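Long-range contacts in esterase TesA (Pseudomonas aeruginosa, PDB 4JGG), which hydrolyses esters, preferring Tween detergents and short-chain p-nitrophenyl esters, and shows weak thioesterase activity towards palmitoyl-coenzyme A: residues V27-S32 with I91-N96; L128-P133 with F162-V167. All coordinates share one frame; numbering follows the deposited sequence.

Contact 1 (V27-S32 with I91-N96)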
ATOM      1  N   VAL A  27       0.097   0.972   6.429  1.00  9.42           N
ATOM      2  CA  VAL A  27       0.654  -0.338   6.750  1.00  7.95           C
ATOM      3  C   VAL A  27       1.203  -0.989   5.478  1.00  8.40           C
ATOM      4  O   VAL A  27       0.456  -1.618   4.721  1.00  8.40           O
ATOM      5  CB  VAL A  27      -0.417  -1.238   7.398  1.00  9.13           C
ATOM      6  CG1 VAL A  27       0.210  -2.550   7.890  1.00  9.62           C
ATOM      7  CG2 VAL A  27      -1.103  -0.493   8.544  1.00  7.89           C
ATOM      8  N   GLY A  28       2.503  -0.824   5.240  1.00  5.94           N
ATOM      9  CA  GLY A  28       3.108  -1.285   4.003  1.00  7.94           C
ATOM     10  C   GLY A  28       4.384  -2.092   4.172  1.00  8.49           C
ATOM     11  O   GLY A  28       4.732  -2.521   5.273  1.00  7.94           O
ATOM     12  N   ASP A  29       5.077  -2.307   3.060  1.00  9.44           N
ATOM     13  CA  ASP A  29       6.360  -2.999   3.075  1.00 10.10           C
ATOM     14  C   ASP A  29       7.456  -2.037   2.649  1.00  8.08           C
ATOM     15  O   ASP A  29       7.327  -0.828   2.835  1.00  8.02           O
ATOM     16  CB  ASP A  29       6.329  -4.224   2.153  1.00 10.29           C
ATOM     17  CG  ASP A  29       5.787  -3.914   0.767  1.00  8.38           C
ATOM     18  OD1 ASP A  29       5.879  -2.755   0.313  1.00 10.53           O
ATOM     19  OD2 ASP A  29       5.254  -4.845   0.124  1.00 12.00           O
ATOM     20  N   SER A  30       8.511  -2.578   2.048  1.00 11.18           N
ATOM     21  CA  SER A  30       9.631  -1.791   1.516  1.00 10.23           C
ATOM     22  C   SER A  30       9.229  -0.576   0.659  1.00 12.10           C
ATOM     23  O   SER A  30       9.903   0.461   0.675  1.00 10.91           O
ATOM     24  CB  SER A  30      10.515  -2.699   0.656  1.00  9.79           C
ATOM     25  OG  SER A  30       9.799  -3.103  -0.506  1.00  9.99           O
ATOM     26  N   ILE A  31       8.147  -0.697  -0.100  1.00  8.99           N
ATOM     27  CA  ILE A  31       7.803   0.377  -1.026  1.00  9.89           C
ATOM     28  C   ILE A  31       7.411   1.627  -0.245  1.00 11.79           C
ATOM     29  O   ILE A  31       7.852   2.733  -0.563  1.00  9.56           O
ATOM     30  CB  ILE A  31       6.690  -0.012  -2.015  1.00  9.68           C
ATOM     31  CG1 ILE A  31       7.060  -1.291  -2.762  1.00 14.39           C
ATOM     32  CG2 ILE A  31       6.452   1.103  -3.036  1.00 10.16           C
ATOM     33  CD1 ILE A  31       6.101  -1.607  -3.883  1.00 15.30           C
ATOM     34  N   SER A  32       6.605   1.448   0.797  1.00 10.12           N
ATOM     35  CA  SER A  32       6.138   2.596   1.580  1.00 11.72           C
ATOM     36  C   SER A  32       7.110   2.954   2.711  1.00  9.30           C
ATOM     37  O   SER A  32       7.067   4.058   3.251  1.00  6.65           O
ATOM     38  CB  SER A  32       4.745   2.321   2.137  1.00 10.39           C
ATOM     39  OG  SER A  32       3.810   2.256   1.077  1.00 10.17           O
ATOM     40  N   ILE A  91      -3.569   0.193   3.155  1.00  6.78           N
ATOM     41  CA  ILE A  91      -2.853  -1.087   3.166  1.00  8.37           C
ATOM     42  C   ILE A  91      -2.092  -1.302   1.868  1.00  9.04           C
ATOM     43  O   ILE A  91      -2.680  -1.302   0.790  1.00  9.31           O
ATOM     44  CB  ILE A  91      -3.811  -2.274   3.401  1.00  9.00           C
ATOM     45  CG1 ILE A  91      -4.428  -2.204   4.801  1.00 10.14           C
ATOM     46  CG2 ILE A  91      -3.087  -3.596   3.193  1.00  7.50           C
ATOM     47  CD1 ILE A  91      -5.599  -3.158   4.985  1.00  9.46           C
ATOM     48  N   GLU A  92      -0.783  -1.502   1.987  1.00 11.13           N
ATOM     49  CA  GLU A  92       0.083  -1.756   0.846  1.00  9.99           C
ATOM     50  C   GLU A  92       0.913  -3.024   1.073  1.00  9.93           C
ATOM     51  O   GLU A  92       2.128  -2.972   1.257  1.00  9.97           O
ATOM     52  CB  GLU A  92       1.003  -0.560   0.577  1.00 12.96           C
ATOM     53  CG  GLU A  92       1.873  -0.733  -0.677  1.00  9.11           C
ATOM     54  CD  GLU A  92       3.317  -1.108  -0.373  1.00 10.66           C
ATOM     55  OE1 GLU A  92       3.938  -0.444   0.483  1.00 11.04           O
ATOM     56  OE2 GLU A  92       3.841  -2.063  -1.002  1.00 10.97           O
ATOM     57  N   LEU A  93       0.244  -4.166   1.047  1.00  7.34           N
ATOM     58  CA  LEU A  93       0.904  -5.428   1.324  1.00 11.87           C
ATOM     59  C   LEU A  93       0.570  -6.462   0.254  1.00 11.58           C
ATOM     60  O   LEU A  93      -0.376  -6.282  -0.519  1.00 12.35           O
ATOM     61  CB  LEU A  93       0.499  -5.923   2.710  1.00 11.18           C
ATOM     62  CG  LEU A  93       1.134  -5.184   3.891  1.00  7.88           C
ATOM     63  CD1 LEU A  93       0.784  -5.902   5.174  1.00 10.03           C
ATOM     64  CD2 LEU A  93       2.652  -5.127   3.728  1.00  8.64           C
ATOM     65  N   GLY A  94       1.348  -7.538   0.198  1.00 10.10           N
ATOM     66  CA  GLY A  94       1.105  -8.598  -0.773  1.00 11.33           C
ATOM     67  C   GLY A  94       2.085  -8.604  -1.926  1.00 12.43           C
ATOM     68  O   GLY A  94       2.146  -9.560  -2.699  1.00 11.73           O
ATOM     69  N   GLY A  95       2.853  -7.528  -2.056  1.00 10.09           N
ATOM     70  CA  GLY A  95       3.909  -7.491  -3.046  1.00 10.90           C
ATOM     71  C   GLY A  95       4.901  -8.593  -2.774  1.00 12.82           C
ATOM     72  O   GLY A  95       5.426  -9.224  -3.693  1.00 10.52           O
ATOM     73  N   ASN A  96       5.165  -8.836  -1.491  1.00 12.19           N
ATOM     74  CA  ASN A  96       6.058  -9.932  -1.113  1.00  9.25           C
ATOM     75  C   ASN A  96       5.424 -11.292  -1.294  1.00  9.01           C
ATOM     76  O   ASN A  96       6.091 -12.221  -1.711  1.00  9.22           O
ATOM     77  CB  ASN A  96       6.609  -9.749   0.305  1.00  9.68           C
ATOM     78  CG  ASN A  96       7.653  -8.657   0.365  1.00 12.11           C
ATOM     79  OD1 ASN A  96       8.541  -8.604  -0.486  1.00 11.20           O
ATOM     80  ND2 ASN A  96       7.528  -7.747   1.337  1.00  8.18           N
TER
HETATM   81  O   HOH W   1       4.012  -7.370   0.823  1.00 10.02           O
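With CG anti to its backbone N (chi1 -176°) and a bend at chi2, Glu-92 carries its carboxylate across to Asp-29, whose own CG takes the crowded position between N and carbonyl carbon (chi1 49°). The two side chains cross at about a right angle, their carboxylate planes 66° apart, and Asp-29 OD1 comes to 2.5 Å from Glu-92 OE2, so close that one of the two acids probably holds a proton. Glu-92 OE1 is gripped by Ser-32 OG at 2.8 Å, from above the carboxylate plane, with weaker help from the backbone N atoms of Asp-29 and Ser-32. Asp-29 OD1 also caps the helical turn that carries Ser-30, the nucleophile by similarity, accepting from Ile-31 N at 3.1 Å. Its OD2 receives a bond from a water that in turn accepts from Gly-94 N and Asn-96 N, tying the acid to the start of helix 95-99. In the strands themselves, Glu-92 N donates to Val-27 O at 3.0 Å, nearly straight, pairing the parallel strands 23-28 and 88-92 in the SGNH-hydrolase sheet. Val-27 and Ile-91 face Met-114 of helix 104-121, while strand 124-128 continues the sheet beyond Ile-91.

Contact 2 (L128-P133 with F162-V167)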
ATOM      1  N   LEU A 128      -3.817  -0.532  -1.677  1.00 11.02           N
ATOM      2  CA  LEU A 128      -2.915  -0.255  -2.785  1.00 12.67           C
ATOM      3  C   LEU A 128      -2.552  -1.584  -3.441  1.00 14.60           C
ATOM      4  O   LEU A 128      -2.008  -2.494  -2.785  1.00  9.95           O
ATOM      5  CB  LEU A 128      -1.659   0.492  -2.322  1.00 11.95           C
ATOM      6  CG  LEU A 128      -1.933   1.825  -1.626  1.00  9.90           C
ATOM      7  CD1 LEU A 128      -0.640   2.573  -1.342  1.00  8.99           C
ATOM      8  CD2 LEU A 128      -2.889   2.676  -2.436  1.00 12.34           C
ATOM      9  N   GLY A 129      -2.880  -1.697  -4.723  1.00 14.01           N
ATOM     10  CA  GLY A 129      -2.625  -2.919  -5.467  1.00 15.71           C
ATOM     11  C   GLY A 129      -1.335  -2.790  -6.242  1.00 16.08           C
ATOM     12  O   GLY A 129      -0.999  -1.708  -6.714  1.00 14.98           O
ATOM     13  N   ILE A 130      -0.611  -3.893  -6.385  1.00 15.97           N
ATOM     14  CA  ILE A 130       0.672  -3.853  -7.069  1.00 16.81           C
ATOM     15  C   ILE A 130       0.754  -4.922  -8.162  1.00 18.09           C
ATOM     16  O   ILE A 130       0.242  -6.023  -7.997  1.00 16.95           O
ATOM     17  CB  ILE A 130       1.830  -4.006  -6.060  1.00 23.48           C
ATOM     18  CG1 ILE A 130       1.879  -2.775  -5.139  1.00 21.20           C
ATOM     19  CG2 ILE A 130       3.152  -4.206  -6.773  1.00 23.72           C
ATOM     20  CD1 ILE A 130       3.147  -2.673  -4.332  1.00 20.37           C
ATOM     21  N   GLN A 131       1.350  -4.564  -9.297  1.00 16.87           N
ATOM     22  CA  GLN A 131       1.581  -5.517 -10.371  1.00 15.80           C
ATOM     23  C   GLN A 131       3.061  -5.854 -10.465  1.00 16.98           C
ATOM     24  O   GLN A 131       3.914  -4.969 -10.574  1.00 15.60           O
ATOM     25  CB  GLN A 131       1.074  -4.988 -11.711  1.00 15.52           C
ATOM     26  CG  GLN A 131      -0.429  -5.029 -11.823  1.00 20.23           C
ATOM     27  CD  GLN A 131      -1.080  -3.933 -11.013  1.00 21.35           C
ATOM     28  OE1 GLN A 131      -0.560  -2.818 -10.947  1.00 23.67           O
ATOM     29  NE2 GLN A 131      -2.213  -4.239 -10.381  1.00 17.80           N
ATOM     30  N   LEU A 132       3.360  -7.142 -10.390  1.00 17.92           N
ATOM     31  CA  LEU A 132       4.727  -7.610 -10.506  1.00 18.47           C
ATOM     32  C   LEU A 132       5.269  -7.237 -11.889  1.00 22.23           C
ATOM     33  O   LEU A 132       4.497  -6.900 -12.785  1.00 13.34           O
ATOM     34  CB  LEU A 132       4.780  -9.124 -10.264  1.00 19.22           C
ATOM     35  CG  LEU A 132       4.657  -9.513  -8.786  1.00 18.35           C
ATOM     36  CD1 LEU A 132       4.570 -11.028  -8.609  1.00 21.12           C
ATOM     37  CD2 LEU A 132       5.839  -8.950  -8.025  1.00 17.47           C
ATOM     38  N   PRO A 133       6.602  -7.273 -12.055  1.00 24.40           N
ATOM     39  CA  PRO A 133       7.209  -6.871 -13.330  1.00 22.90           C
ATOM     40  C   PRO A 133       6.785  -7.806 -14.467  1.00 22.99           C
ATOM     41  O   PRO A 133       6.498  -8.978 -14.226  1.00 19.26           O
ATOM     42  CB  PRO A 133       8.718  -6.994 -13.064  1.00 24.02           C
ATOM     43  CG  PRO A 133       8.860  -6.975 -11.563  1.00 22.60           C
ATOM     44  CD  PRO A 133       7.615  -7.637 -11.046  1.00 20.74           C
ATOM     45  N   PHE A 162      -3.585   0.028  -9.551  1.00 15.42           N
ATOM     46  CA  PHE A 162      -2.262   0.109 -10.161  1.00 17.44           C
ATOM     47  C   PHE A 162      -1.384   1.150  -9.475  1.00 16.52           C
ATOM     48  O   PHE A 162      -1.033   2.171 -10.070  1.00 15.71           O
ATOM     49  CB  PHE A 162      -2.398   0.431 -11.654  1.00 15.19           C
ATOM     50  CG  PHE A 162      -3.476  -0.362 -12.336  1.00 20.19           C
ATOM     51  CD1 PHE A 162      -3.277  -1.696 -12.647  1.00 22.36           C
ATOM     52  CD2 PHE A 162      -4.697   0.216 -12.640  1.00 24.68           C
ATOM     53  CE1 PHE A 162      -4.267  -2.433 -13.259  1.00 24.24           C
ATOM     54  CE2 PHE A 162      -5.695  -0.520 -13.260  1.00 26.94           C
ATOM     55  CZ  PHE A 162      -5.480  -1.843 -13.566  1.00 22.78           C
ATOM     56  N   PHE A 163      -1.036   0.879  -8.218  1.00 15.42           N
ATOM     57  CA  PHE A 163      -0.255   1.802  -7.399  1.00 12.64           C
ATOM     58  C   PHE A 163       1.053   2.163  -8.089  1.00 11.91           C
ATOM     59  O   PHE A 163       1.531   3.279  -7.976  1.00 12.56           O
ATOM     60  CB  PHE A 163       0.001   1.168  -6.021  1.00 12.84           C
ATOM     61  CG  PHE A 163       0.929   1.949  -5.125  1.00 12.26           C
ATOM     62  CD1 PHE A 163       0.815   3.325  -5.002  1.00 13.81           C
ATOM     63  CD2 PHE A 163       1.881   1.286  -4.347  1.00 12.96           C
ATOM     64  CE1 PHE A 163       1.653   4.040  -4.158  1.00 11.26           C
ATOM     65  CE2 PHE A 163       2.721   1.993  -3.491  1.00 10.88           C
ATOM     66  CZ  PHE A 163       2.605   3.367  -3.392  1.00 14.66           C
ATOM     67  N   LEU A 164       1.621   1.229  -8.839  1.00 14.29           N
ATOM     68  CA  LEU A 164       2.919   1.488  -9.446  1.00 11.35           C
ATOM     69  C   LEU A 164       2.776   1.948 -10.894  1.00 15.03           C
ATOM     70  O   LEU A 164       3.703   1.822 -11.691  1.00 11.79           O
ATOM     71  CB  LEU A 164       3.821   0.256  -9.344  1.00 14.27           C
ATOM     72  CG  LEU A 164       3.905  -0.356  -7.946  1.00 16.04           C
ATOM     73  CD1 LEU A 164       4.774  -1.613  -7.986  1.00 18.29           C
ATOM     74  CD2 LEU A 164       4.457   0.642  -6.945  1.00 13.41           C
ATOM     75  N   GLU A 165       1.616   2.497 -11.235  1.00 16.14           N
ATOM     76  CA  GLU A 165       1.434   3.005 -12.589  1.00 14.27           C
ATOM     77  C   GLU A 165       2.493   4.044 -12.932  1.00 13.83           C
ATOM     78  O   GLU A 165       2.721   4.976 -12.175  1.00 13.30           O
ATOM     79  CB  GLU A 165       0.042   3.589 -12.779  1.00 18.05           C
ATOM     80  CG  GLU A 165      -0.164   4.211 -14.151  1.00 16.60           C
ATOM     81  CD  GLU A 165      -1.575   4.718 -14.346  1.00 17.85           C
ATOM     82  OE1 GLU A 165      -2.441   4.396 -13.501  1.00 22.06           O
ATOM     83  OE2 GLU A 165      -1.807   5.441 -15.342  1.00 15.95           O
ATOM     84  N   GLY A 166       3.142   3.874 -14.084  1.00 16.41           N
ATOM     85  CA  GLY A 166       4.146   4.816 -14.540  1.00 11.73           C
ATOM     86  C   GLY A 166       5.454   4.730 -13.769  1.00 19.77           C
ATOM     87  O   GLY A 166       6.366   5.536 -13.981  1.00 17.63           O
ATOM     88  N   VAL A 167       5.549   3.758 -12.861  1.00 20.04           N
ATOM     89  CA  VAL A 167       6.788   3.535 -12.118  1.00 16.61           C
ATOM     90  C   VAL A 167       7.382   2.168 -12.453  1.00 19.71           C
ATOM     91  O   VAL A 167       8.534   2.075 -12.870  1.00 16.03           O
ATOM     92  CB  VAL A 167       6.580   3.657 -10.583  1.00 15.82           C
ATOM     93  CG1 VAL A 167       7.857   3.278  -9.835  1.00 13.52           C
ATOM     94  CG2 VAL A 167       6.130   5.070 -10.222  1.00 13.79           C
TER
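One backbone hydrogen bond joins the two loops: Phe-163 N donates to Gly-129 O at 3.0 Å, nearly along the C=O axis. The donor belongs to a type I turn from Phe-162 to Glu-165, closed by Glu-165 N to Phe-162 O, so the bond fixes this turn against the chain leaving strand 124-128.

Apolar contacts follow on from it. Phe-163, with CG anti to its backbone N (chi1 173°), turns one ring face to the CD1 methyl of Leu-128, a CH-pi contact 3.8 Å from the ring centroid and only 6° off the normal. Ile-130 runs alongside the same ring, pointing the same way, and brings CG1 to its edge. The other branch of Ile-130 meets Leu-164 obliquely, CG2 lying 3.3 Å from Leu-164 CD1, closer than two methyls normally approach.

A mixed polar-aromatic contact lies farther out. Gln-131, bent at chi2, sets OE1 at the edge of the Phe-162 ring, 3.4 Å from CD1, with the amide turned 52° from the ring plane. Its NE2 is held by Ser-145 OG and Pro-161 O, which set the rotation of that amide.

With a single backbone bond between them, the loops depend for their fit mostly on hydrocarbon packing, close to active-site residues assigned by similarity: the Ile-130 side chain lies about 8 Å from that of Ser-30, and Leu-164 about 9 Å from that of His-180.

How the contacts relate
Polarity buried in the core and apolar packing towards the surface make an instructive contrast here. Contact 1 is buried near the centre of the chain, pairs two adjacent strands by backbone bonding and joins the turns after them through carboxylates; contact 2 lies farther out, partly buried, and joins two loops mainly through hydrocarbon. The sheet links them, since Ile-91 O and Leu-128 N lie 2.8 Å apart, a probable hydrogen bond. Ile-31 is an apolar bridge: its CD1 approaches Ile-130 CD1 to 3.2 Å and its CG2 packs on the Phe-163 ring. Ile-130 also touches Glu-92, so contact 2 gives the acid pair apolar surroundings that would probably favour a proton on one of the acids.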